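Local coordinates for proteasome assembly chaperone family protein (Pyrococcus furiosus, PDB 3VR0), which acts as an activator of the archaeal proteasome and is related to the chaperones that assist proteasome assembly, at residues P33-G38 / R136-M141; I42-K47 / Y217-K222; E64-H69 / V81-K86; P153-A158 / V177-R182. All coordinates share one frame; numbering follows the deposited sequence.

Interaction 1. Residues P33-G38 / R136-M141; sequences PIFIEG and REIITM
Ile34 lays its CG2 methyl obliquely across the outer arm of Ile139, with Ile34 CG2 3.7 Å from Ile139 CG1. CG2 is anti to the backbone N, whereas CG1 stands beside that N (chi1 -68°) and runs alongside the extended Glu137, Ile34 CG1 lying 4.0 Å from Glu137 OE1. The carboxylate itself is engaged by Arg100 and Tyr168, so Ile34 packs against an acid whose charge is already held. An alanine in place of Ile34 would remove CG2 and the CG1 arm and would probably loosen the packing on both Ile139 and Glu137. Further along the same face, Ile36 CG2 meets Met141 CE at 3.9 Å. Phe35, Ile138, Glu37 and Thr140 point to the other face. There the Glu37 chain bends at chi2 (-87°) and brings OE1 to 3.2 Å from Thr140 CB, while OE2 accepts from Leu39 N. A water 2.7 Å from Glu37 OE2 also bonds Met141 O. Between the two layers of side chains the backbones form a parallel ladder, running from Phe35 N to Glu137 O (2.9 Å) through to Met141 N to Glu37 O (2.9 Å). Strand 34-37 sits mid-sheet between strands 102-107 and 137-145, the latter flanked in turn by strand 206-214, and helix 221-235 packs over the face of Ile34, Ile36 and Met141 through Leu235, Val231 and Val227.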
# COMPACT_ATOMS: atom_id res chain seq x y z
N PRO C 33 -26.75 -6.19 23.65
CA PRO C 33 -25.99 -7.42 23.67
C PRO C 33 -24.50 -7.20 23.98
O PRO C 33 -23.99 -6.04 23.96
CB PRO C 33 -26.18 -7.96 22.27
CG PRO C 33 -26.42 -6.73 21.42
CD PRO C 33 -27.08 -5.75 22.28
N ILE C 34 -23.82 -8.27 24.32
CA ILE C 34 -22.37 -8.20 24.43
C ILE C 34 -21.87 -8.66 23.07
O ILE C 34 -22.39 -9.65 22.53
CB ILE C 34 -21.82 -9.06 25.61
CG1 ILE C 34 -22.25 -8.45 26.98
CG2 ILE C 34 -20.26 -9.19 25.53
CD1 ILE C 34 -22.02 -9.36 28.18
N PHE C 35 -20.92 -7.90 22.50
CA PHE C 35 -20.27 -8.27 21.25
C PHE C 35 -19.04 -9.15 21.49
O PHE C 35 -18.07 -8.71 22.07
CB PHE C 35 -19.88 -6.96 20.52
CG PHE C 35 -19.23 -7.14 19.16
CD1 PHE C 35 -19.54 -8.21 18.35
CD2 PHE C 35 -18.36 -6.15 18.65
CE1 PHE C 35 -18.96 -8.36 17.09
CE2 PHE C 35 -17.77 -6.31 17.38
CZ PHE C 35 -18.07 -7.40 16.61
N ILE C 36 -19.04 -10.35 20.98
CA ILE C 36 -17.93 -11.23 21.18
C ILE C 36 -17.18 -11.50 19.88
O ILE C 36 -17.80 -11.87 18.87
CB ILE C 36 -18.40 -12.59 21.74
CG1 ILE C 36 -19.19 -12.40 23.04
CG2 ILE C 36 -17.17 -13.52 22.07
CD1 ILE C 36 -19.66 -13.70 23.60
N GLU C 37 -15.83 -11.35 19.92
CA GLU C 37 -14.99 -11.50 18.70
C GLU C 37 -14.04 -12.69 18.76
O GLU C 37 -13.24 -12.81 19.69
CB GLU C 37 -14.22 -10.22 18.38
CG GLU C 37 -13.21 -10.38 17.21
CD GLU C 37 -11.85 -10.88 17.67
OE1 GLU C 37 -11.50 -10.63 18.83
OE2 GLU C 37 -11.13 -11.59 16.93
N GLY C 38 -14.15 -13.55 17.77
CA GLY C 38 -13.23 -14.68 17.59
C GLY C 38 -12.87 -14.84 16.12
O GLY C 38 -13.26 -15.80 15.45
N ARG C 136 -22.77 -2.01 23.81
CA ARG C 136 -21.87 -1.11 24.54
C ARG C 136 -20.62 -1.86 24.90
O ARG C 136 -19.58 -1.27 25.07
CB ARG C 136 -22.51 -0.57 25.85
CG ARG C 136 -23.83 0.26 25.62
CD ARG C 136 -24.62 0.52 26.95
NE ARG C 136 -24.88 -0.75 27.65
CZ ARG C 136 -24.49 -1.02 28.90
NH1 ARG C 136 -23.88 -0.07 29.63
NH2 ARG C 136 -24.73 -2.23 29.42
N GLU C 137 -20.75 -3.18 25.05
CA GLU C 137 -19.79 -3.98 25.78
C GLU C 137 -19.22 -5.04 24.83
O GLU C 137 -19.97 -5.68 24.09
CB GLU C 137 -20.45 -4.68 26.98
CG GLU C 137 -19.39 -5.30 27.94
CD GLU C 137 -20.00 -5.89 29.25
OE1 GLU C 137 -21.16 -5.58 29.55
OE2 GLU C 137 -19.32 -6.71 29.93
N ILE C 138 -17.90 -5.23 24.89
CA ILE C 138 -17.19 -6.05 23.91
C ILE C 138 -16.29 -7.03 24.62
O ILE C 138 -15.60 -6.64 25.53
CB ILE C 138 -16.30 -5.16 23.03
CG1 ILE C 138 -17.14 -4.16 22.26
CG2 ILE C 138 -15.51 -5.97 22.02
CD1 ILE C 138 -16.32 -2.87 21.77
N ILE C 139 -16.25 -8.29 24.18
CA ILE C 139 -15.27 -9.21 24.72
C ILE C 139 -14.50 -9.76 23.54
O ILE C 139 -15.10 -10.28 22.62
CB ILE C 139 -15.99 -10.38 25.46
CG1 ILE C 139 -16.80 -9.85 26.67
CG2 ILE C 139 -14.95 -11.38 25.93
CD1 ILE C 139 -17.53 -11.01 27.45
N THR C 140 -13.17 -9.62 23.51
CA THR C 140 -12.41 -10.21 22.39
C THR C 140 -11.62 -11.42 22.88
O THR C 140 -11.13 -11.45 23.98
CB THR C 140 -11.48 -9.19 21.71
OG1 THR C 140 -10.55 -8.74 22.66
CG2 THR C 140 -12.27 -7.92 21.23
N MET C 141 -11.49 -12.41 22.03
CA MET C 141 -10.85 -13.64 22.36
C MET C 141 -9.76 -13.83 21.34
O MET C 141 -9.96 -13.57 20.15
CB MET C 141 -11.87 -14.78 22.23
CG MET C 141 -13.16 -14.53 23.10
SD MET C 141 -14.18 -16.01 23.08
CE MET C 141 -14.47 -16.22 21.35
O HOH W 1 -9.15 -13.20 17.69

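Interaction 2. Residues I42-K47 / Y217-K222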
# COMPACT_ATOMS: atom_id res chain seq x y z
N ILE C 42 -3.66 -15.81 16.49
CA ILE C 42 -2.70 -16.74 17.11
C ILE C 42 -3.37 -18.06 17.50
O ILE C 42 -4.34 -18.07 18.29
CB ILE C 42 -2.05 -16.10 18.38
CG1 ILE C 42 -1.38 -14.74 18.06
CG2 ILE C 42 -1.06 -17.09 19.08
CD1 ILE C 42 -0.45 -14.80 16.92
N GLY C 43 -2.87 -19.16 16.93
CA GLY C 43 -3.26 -20.52 17.34
C GLY C 43 -4.69 -20.89 17.03
O GLY C 43 -5.17 -21.91 17.49
N LEU C 44 -5.34 -20.07 16.21
CA LEU C 44 -6.79 -20.10 15.95
C LEU C 44 -7.60 -20.16 17.22
O LEU C 44 -8.67 -20.73 17.22
CB LEU C 44 -7.17 -21.18 14.93
CG LEU C 44 -6.59 -20.97 13.54
CD1 LEU C 44 -6.71 -22.23 12.69
CD2 LEU C 44 -7.22 -19.77 12.83
N VAL C 45 -7.06 -19.57 18.28
CA VAL C 45 -7.65 -19.63 19.60
C VAL C 45 -9.03 -18.97 19.67
O VAL C 45 -9.99 -19.61 20.09
CB VAL C 45 -6.75 -18.95 20.68
CG1 VAL C 45 -7.53 -18.77 21.97
CG2 VAL C 45 -5.50 -19.74 20.94
N GLY C 46 -9.08 -17.67 19.32
CA GLY C 46 -10.33 -16.89 19.32
C GLY C 46 -11.35 -17.53 18.41
O GLY C 46 -12.52 -17.65 18.78
N LYS C 47 -10.92 -17.96 17.23
CA LYS C 47 -11.83 -18.60 16.29
C LYS C 47 -12.46 -19.92 16.77
O LYS C 47 -13.66 -20.11 16.63
CB LYS C 47 -11.16 -18.80 14.94
CG LYS C 47 -12.10 -19.44 13.94
CD LYS C 47 -11.45 -19.57 12.58
CE LYS C 47 -12.45 -20.11 11.55
NZ LYS C 47 -12.10 -19.63 10.19
N TYR C 217 1.55 -21.95 16.16
CA TYR C 217 1.58 -22.50 14.81
C TYR C 217 0.75 -23.75 14.73
O TYR C 217 0.72 -24.43 13.71
CB TYR C 217 3.03 -22.78 14.33
CG TYR C 217 4.02 -23.12 15.43
CD1 TYR C 217 4.16 -24.44 15.90
CD2 TYR C 217 4.83 -22.13 15.98
CE1 TYR C 217 5.08 -24.76 16.93
CE2 TYR C 217 5.76 -22.42 16.99
CZ TYR C 217 5.88 -23.73 17.47
OH TYR C 217 6.80 -23.98 18.47
N ILE C 218 0.07 -24.04 15.82
CA ILE C 218 -0.86 -25.16 15.88
C ILE C 218 -2.28 -24.66 16.09
O ILE C 218 -2.49 -23.69 16.81
CB ILE C 218 -0.49 -26.10 17.05
CG1 ILE C 218 -0.31 -25.29 18.36
CG2 ILE C 218 0.76 -26.89 16.72
CD1 ILE C 218 -0.79 -26.01 19.66
N VAL C 219 -3.26 -25.33 15.49
CA VAL C 219 -4.64 -25.18 15.92
C VAL C 219 -4.76 -25.60 17.39
O VAL C 219 -4.66 -26.77 17.71
CB VAL C 219 -5.57 -25.99 15.06
CG1 VAL C 219 -7.00 -25.67 15.41
CG2 VAL C 219 -5.33 -25.67 13.60
N ASP C 220 -4.95 -24.63 18.27
CA ASP C 220 -4.84 -24.83 19.71
C ASP C 220 -6.20 -24.96 20.44
O ASP C 220 -6.64 -24.05 21.14
CB ASP C 220 -4.01 -23.69 20.29
CG ASP C 220 -3.44 -24.02 21.64
OD1 ASP C 220 -3.84 -25.05 22.25
OD2 ASP C 220 -2.59 -23.24 22.12
N ALA C 221 -6.84 -26.11 20.28
CA ALA C 221 -8.15 -26.38 20.89
C ALA C 221 -8.16 -26.21 22.38
O ALA C 221 -9.16 -25.76 22.93
CB ALA C 221 -8.66 -27.74 20.51
N LYS C 222 -7.03 -26.54 23.04
CA LYS C 222 -6.95 -26.51 24.52
C LYS C 222 -6.83 -25.09 25.08
O LYS C 222 -7.38 -24.79 26.16
CB LYS C 222 -5.79 -27.42 25.02
CG LYS C 222 -5.42 -27.33 26.53
CD LYS C 222 -4.67 -28.64 26.97
CE LYS C 222 -3.61 -28.39 28.07
NZ LYS C 222 -4.21 -28.11 29.43
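Two successive residues in left-handed conformations, Gly43 (phi 68°) and Leu44 (phi 49°), turn the chain sharply and bring the Gly43 carbonyl round to the segment 217-222. The turn is closed by Val45 N donating to Ile42 O at 3.1 Å. Across the contact, Asp220 N gives a nearly straight bond of 2.8 Å to Gly43 O, which it meets in the plane of the carbonyl. Gly43 CA also makes a C-H contact with Ile218 O at 3.3 Å, so its carbonyl and its CA both meet the backbone of 218-220. Gly43, at positive phi and with no side chain, fits closely against Asp220 CB and Val45 CG2. Apolar groups flank the bond. Leu44 CD1 crosses obliquely to Val219 CG2 at 3.8 Å, and Val45 CG2 lies 4.3 Å from Asp220 CB. The Asp220 carboxylate turns off to its own helix: with CG anti to the backbone N (chi1 -160°), OD1 accepts from Ala223 N, and OD2 is bonded to the hydroxyl group of Ser214. Val45 reaches on to Ala223 and Val227 of helix 221-235, while Val219 and Ala221 touch Leu48 of helix 45-57. Leu44 and Asp220 are both N-cap residues, so the contact is a junction of two helix N-termini, with a classic aspartate side-chain N-cap on helix 221-235.

Interaction 3. Residues E64-H69 / V81-K86; sequences ELYSPH and VVELMK
A salt-bridge network of Glu64, Glu83 and Lys86, with waters threaded through it, joins the end of strand 60-66 to strand 82-84 and the residues just after it. Lys86 leaves its backbone with CG in the crowded position between N and the carbonyl carbon (chi1 72°), then runs fully extended. Its NZ lies 2.6 Å from Glu83 OE1, which it meets from above the carboxylate plane, and makes a weak, long salt bridge of 3.4 Å to Glu64 OE1. Lys86 CB lies 3.6 Å from Tyr66 CE1. The two carboxylates carry like charges, yet one water donates to both, at 2.7 Å to Glu64 OE2 and 2.5 Å to Glu83 OE2. A second water bridges Tyr66 OH and Glu83 OE2. Glu64 is also held by Tyr25 and Lys61, and Glu83 by Arg77. An alanine in place of Lys86 would probably leave the two glutamates to repel each other more strongly, with their shared cation removed. Tyr66 CD1 lies 3.9 Å from Leu84 CB, and both residues touch a second subunit, at Leu202 and Gly198 respectively. The contact lies at the base of a two-stranded antiparallel β-hairpin, strands 73-76 and 82-84, which projects from the main sheet.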
# COMPACT_ATOMS: atom_id res chain seq x y z
N GLU C 64 -23.43 -10.95 7.15
CA GLU C 64 -22.06 -11.24 6.80
C GLU C 64 -21.30 -10.03 6.22
O GLU C 64 -21.90 -9.11 5.64
CB GLU C 64 -21.88 -12.60 6.06
CG GLU C 64 -22.64 -12.81 4.85
CD GLU C 64 -22.86 -14.32 4.52
OE1 GLU C 64 -22.46 -15.24 5.29
OE2 GLU C 64 -23.44 -14.56 3.44
N LEU C 65 -20.00 -10.01 6.50
CA LEU C 65 -19.17 -8.86 6.14
C LEU C 65 -18.24 -9.24 5.00
O LEU C 65 -17.59 -10.26 5.04
CB LEU C 65 -18.40 -8.39 7.38
CG LEU C 65 -17.51 -7.15 7.26
CD1 LEU C 65 -17.37 -6.44 8.62
CD2 LEU C 65 -16.08 -7.52 6.66
N TYR C 66 -18.18 -8.41 3.98
CA TYR C 66 -17.20 -8.59 2.94
C TYR C 66 -16.38 -7.32 2.86
O TYR C 66 -16.88 -6.22 3.12
CB TYR C 66 -17.90 -8.78 1.58
CG TYR C 66 -18.82 -10.02 1.55
CD1 TYR C 66 -18.31 -11.27 1.24
CD2 TYR C 66 -20.19 -9.92 1.88
CE1 TYR C 66 -19.14 -12.41 1.22
CE2 TYR C 66 -21.06 -11.06 1.86
CZ TYR C 66 -20.53 -12.28 1.53
OH TYR C 66 -21.35 -13.39 1.47
N SER C 67 -15.13 -7.45 2.43
CA SER C 67 -14.23 -6.31 2.36
C SER C 67 -13.28 -6.36 1.19
O SER C 67 -12.62 -7.37 0.97
CB SER C 67 -13.39 -6.28 3.62
OG SER C 67 -12.60 -5.09 3.58
N PRO C 68 -13.15 -5.25 0.48
CA PRO C 68 -12.18 -5.11 -0.62
C PRO C 68 -10.74 -4.98 -0.05
O PRO C 68 -9.79 -4.94 -0.85
CB PRO C 68 -12.62 -3.79 -1.31
CG PRO C 68 -13.23 -2.95 -0.03
CD PRO C 68 -14.04 -4.06 0.60
N HIS C 69 -10.58 -4.93 1.28
CA HIS C 69 -9.26 -4.98 1.94
C HIS C 69 -8.85 -6.40 2.30
O HIS C 69 -7.72 -6.61 2.75
CB HIS C 69 -9.22 -4.13 3.21
CG HIS C 69 -9.39 -2.67 2.92
ND1 HIS C 69 -8.33 -1.86 2.56
CD2 HIS C 69 -10.50 -1.89 2.89
CE1 HIS C 69 -8.78 -0.64 2.33
NE2 HIS C 69 -10.09 -0.62 2.53
N VAL C 81 -18.68 -24.92 -4.40
CA VAL C 81 -19.21 -23.56 -4.46
C VAL C 81 -18.06 -22.57 -4.11
O VAL C 81 -17.33 -22.77 -3.12
CB VAL C 81 -20.37 -23.37 -3.45
CG1 VAL C 81 -20.60 -21.89 -3.17
CG2 VAL C 81 -21.71 -24.03 -3.95
N VAL C 82 -17.91 -21.50 -4.89
CA VAL C 82 -16.98 -20.41 -4.55
C VAL C 82 -17.65 -19.27 -3.79
O VAL C 82 -18.82 -18.95 -4.00
CB VAL C 82 -16.25 -19.83 -5.81
CG1 VAL C 82 -15.39 -20.87 -6.47
CG2 VAL C 82 -17.24 -19.22 -6.83
N GLU C 83 -16.88 -18.63 -2.91
CA GLU C 83 -17.32 -17.47 -2.18
C GLU C 83 -16.15 -16.55 -1.75
O GLU C 83 -15.14 -17.01 -1.26
CB GLU C 83 -18.08 -17.92 -0.93
CG GLU C 83 -18.91 -16.84 -0.31
CD GLU C 83 -19.87 -17.38 0.76
OE1 GLU C 83 -19.49 -18.31 1.50
OE2 GLU C 83 -20.99 -16.83 0.89
N LEU C 84 -16.34 -15.24 -1.89
CA LEU C 84 -15.43 -14.28 -1.31
C LEU C 84 -15.16 -14.59 0.16
O LEU C 84 -15.98 -15.22 0.86
CB LEU C 84 -15.99 -12.87 -1.41
CG LEU C 84 -16.16 -12.24 -2.78
CD1 LEU C 84 -16.86 -10.91 -2.56
CD2 LEU C 84 -14.82 -12.04 -3.48
N MET C 85 -14.01 -14.11 0.63
CA MET C 85 -13.70 -14.19 2.02
C MET C 85 -14.59 -13.22 2.79
O MET C 85 -15.01 -12.17 2.26
CB MET C 85 -12.22 -13.95 2.24
CG MET C 85 -11.37 -15.16 1.62
SD MET C 85 -9.75 -15.25 2.31
CE MET C 85 -9.23 -13.74 1.58
N LYS C 86 -14.92 -13.60 4.02
CA LYS C 86 -15.99 -12.91 4.71
C LYS C 86 -15.87 -13.13 6.21
O LYS C 86 -15.09 -14.00 6.67
CB LYS C 86 -17.36 -13.44 4.18
CG LYS C 86 -17.67 -14.90 4.66
CD LYS C 86 -18.90 -15.52 3.93
CE LYS C 86 -19.23 -16.88 4.55
NZ LYS C 86 -20.39 -17.52 3.86
O HOH W 2 -23.22 -16.93 2.12
O HOH W 3 -21.24 -14.65 -0.77
O HOH W 4 -14.51 -9.84 0.79

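Interaction 4. Residues P153-A158 / V177-R182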
# COMPACT_ATOMS: atom_id res chain seq x y z
N PRO C 153 -2.58 -23.79 30.13
CA PRO C 153 -2.58 -22.49 29.48
C PRO C 153 -3.18 -21.42 30.40
O PRO C 153 -4.21 -21.63 31.03
CB PRO C 153 -3.43 -22.72 28.22
CG PRO C 153 -4.19 -23.99 28.48
CD PRO C 153 -3.24 -24.81 29.30
N ARG C 154 -2.45 -20.31 30.53
CA ARG C 154 -2.92 -19.17 31.26
C ARG C 154 -3.72 -18.24 30.30
O ARG C 154 -3.60 -18.37 29.07
CB ARG C 154 -1.72 -18.44 31.90
CG ARG C 154 -0.80 -19.40 32.72
CD ARG C 154 0.10 -18.73 33.74
NE ARG C 154 0.86 -17.57 33.26
CZ ARG C 154 2.11 -17.61 32.77
NH1 ARG C 154 2.71 -16.49 32.39
NH2 ARG C 154 2.76 -18.77 32.66
N VAL C 155 -4.52 -17.33 30.86
CA VAL C 155 -5.32 -16.38 30.09
C VAL C 155 -4.99 -14.97 30.51
O VAL C 155 -5.12 -14.65 31.68
CB VAL C 155 -6.86 -16.62 30.27
CG1 VAL C 155 -7.68 -15.36 29.90
CG2 VAL C 155 -7.27 -17.80 29.45
N LEU C 156 -4.59 -14.11 29.57
CA LEU C 156 -4.18 -12.77 29.92
C LEU C 156 -5.30 -11.79 29.62
O LEU C 156 -5.88 -11.83 28.51
CB LEU C 156 -2.94 -12.39 29.12
CG LEU C 156 -1.74 -13.34 29.01
CD1 LEU C 156 -0.69 -12.66 28.12
CD2 LEU C 156 -1.16 -13.58 30.38
N ALA C 157 -5.55 -10.88 30.55
CA ALA C 157 -6.71 -10.00 30.53
C ALA C 157 -6.25 -8.57 30.53
O ALA C 157 -5.29 -8.24 31.22
CB ALA C 157 -7.61 -10.25 31.79
N ALA C 158 -6.93 -7.74 29.75
CA ALA C 158 -6.79 -6.31 29.81
C ALA C 158 -8.14 -5.72 29.44
O ALA C 158 -8.91 -6.35 28.71
CB ALA C 158 -5.65 -5.81 28.86
N VAL C 177 -9.73 -21.68 35.25
CA VAL C 177 -8.55 -21.16 34.55
C VAL C 177 -7.94 -19.97 35.27
O VAL C 177 -8.65 -19.10 35.79
CB VAL C 177 -8.84 -20.80 33.06
CG1 VAL C 177 -9.40 -21.99 32.33
CG2 VAL C 177 -9.75 -19.59 32.94
N GLU C 178 -6.62 -19.96 35.31
CA GLU C 178 -5.88 -18.84 35.87
C GLU C 178 -5.95 -17.63 34.89
O GLU C 178 -5.67 -17.77 33.69
CB GLU C 178 -4.43 -19.25 36.14
CG GLU C 178 -3.62 -18.15 36.82
CD GLU C 178 -2.17 -18.52 37.03
OE1 GLU C 178 -1.70 -19.52 36.43
OE2 GLU C 178 -1.50 -17.79 37.81
N VAL C 179 -6.33 -16.47 35.42
CA VAL C 179 -6.47 -15.26 34.63
C VAL C 179 -5.49 -14.23 35.16
O VAL C 179 -5.68 -13.72 36.27
CB VAL C 179 -7.93 -14.66 34.68
CG1 VAL C 179 -7.97 -13.28 34.03
CG2 VAL C 179 -8.94 -15.61 34.03
N ILE C 180 -4.47 -13.94 34.36
CA ILE C 180 -3.46 -12.94 34.71
C ILE C 180 -3.86 -11.58 34.20
O ILE C 180 -4.09 -11.43 33.01
CB ILE C 180 -2.08 -13.30 34.11
CG1 ILE C 180 -1.65 -14.70 34.55
CG2 ILE C 180 -1.03 -12.22 34.47
CD1 ILE C 180 -1.91 -14.98 36.02
N TRP C 181 -3.93 -10.60 35.10
CA TRP C 181 -4.14 -9.21 34.77
C TRP C 181 -2.85 -8.53 34.27
O TRP C 181 -1.98 -8.20 35.09
CB TRP C 181 -4.80 -8.50 35.97
CG TRP C 181 -6.21 -9.01 36.10
CD1 TRP C 181 -6.63 -10.12 36.79
CD2 TRP C 181 -7.37 -8.50 35.43
NE1 TRP C 181 -7.97 -10.30 36.62
CE2 TRP C 181 -8.45 -9.32 35.79
CE3 TRP C 181 -7.59 -7.40 34.58
CZ2 TRP C 181 -9.75 -9.09 35.31
CZ3 TRP C 181 -8.89 -7.17 34.12
CH2 TRP C 181 -9.95 -8.01 34.49
N ARG C 182 -2.75 -8.31 32.95
CA ARG C 182 -1.48 -8.01 32.24
C ARG C 182 -0.76 -6.82 32.78
O ARG C 182 -1.35 -5.78 33.00
CB ARG C 182 -1.72 -7.72 30.76
CG ARG C 182 -2.26 -8.88 30.00
CD ARG C 182 -2.55 -8.46 28.61
NE ARG C 182 -1.33 -8.26 27.86
CZ ARG C 182 -1.19 -8.57 26.58
NH1 ARG C 182 -2.22 -9.09 25.90
NH2 ARG C 182 -0.03 -8.34 25.98
O HOH W 5 -5.21 -9.66 26.92
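Arg182, just past strand 179-181, reaches over the neighbouring strand. Its CB lies 3.6 Å from Ala157 O, and CG packs against Leu156 CB at 3.7 Å. CD, 4.1 Å from Ala158 CB, is where the chain bends (chi3 73°), turning the guanidinium so that one face lies by Leu156 CD1. At the tip, NH1 reaches a water in the guanidinium plane, which donates to Leu156 O, while NH2 forms a salt bridge with Asp184. Of the four parallel-strand backbone bonds, Arg182 N to Ala157 O is the last, after Ala157 N to Ile180 O at 2.9 Å. Strand 155-159, helix 164-172 and strand 179-181 form a beta-alpha-beta unit, whose second strand is one of the two edge strands of the main sheet within this chain. On the face toward that helix, Ala157 CB sits over the six-membered ring of Trp181, 3.9 Å from its centroid and 6° off the normal, a CH-pi contact; Lys169 makes a cation-pi contact with the same indole. On the opposite face Leu156 and Ile180 lie side by side, Leu156 CD2 3.9 Å from Ile180 CB. Arg154 and Glu178 lie alongside without a salt bridge, NE and OE1 4.5 Å apart, and Arg154 pairs with Glu213.

Overall arrangement
From the N terminus, 33-38 opens interaction 1 and 42-47 opens interaction 2 before anything closes. Interaction 3 is then completed within a short span, enclosed by both, and pins the hairpin of strands 73-76 and 82-84 to one flank of the main sheet. Interaction 1 closes at 136-141 in the sheet's middle, and interaction 4 follows in series, pairing strands at the far flank; the centres of interactions 3 and 4 are about 33 Å apart. Interaction 2 closes last, at 217-222, so it crosses interaction 1 and encloses interaction 4. It touches both, through Met141 against Gly46 and Lys222 against Pro153, joining the helix starts to the sheet and to the loop before strand 155-159.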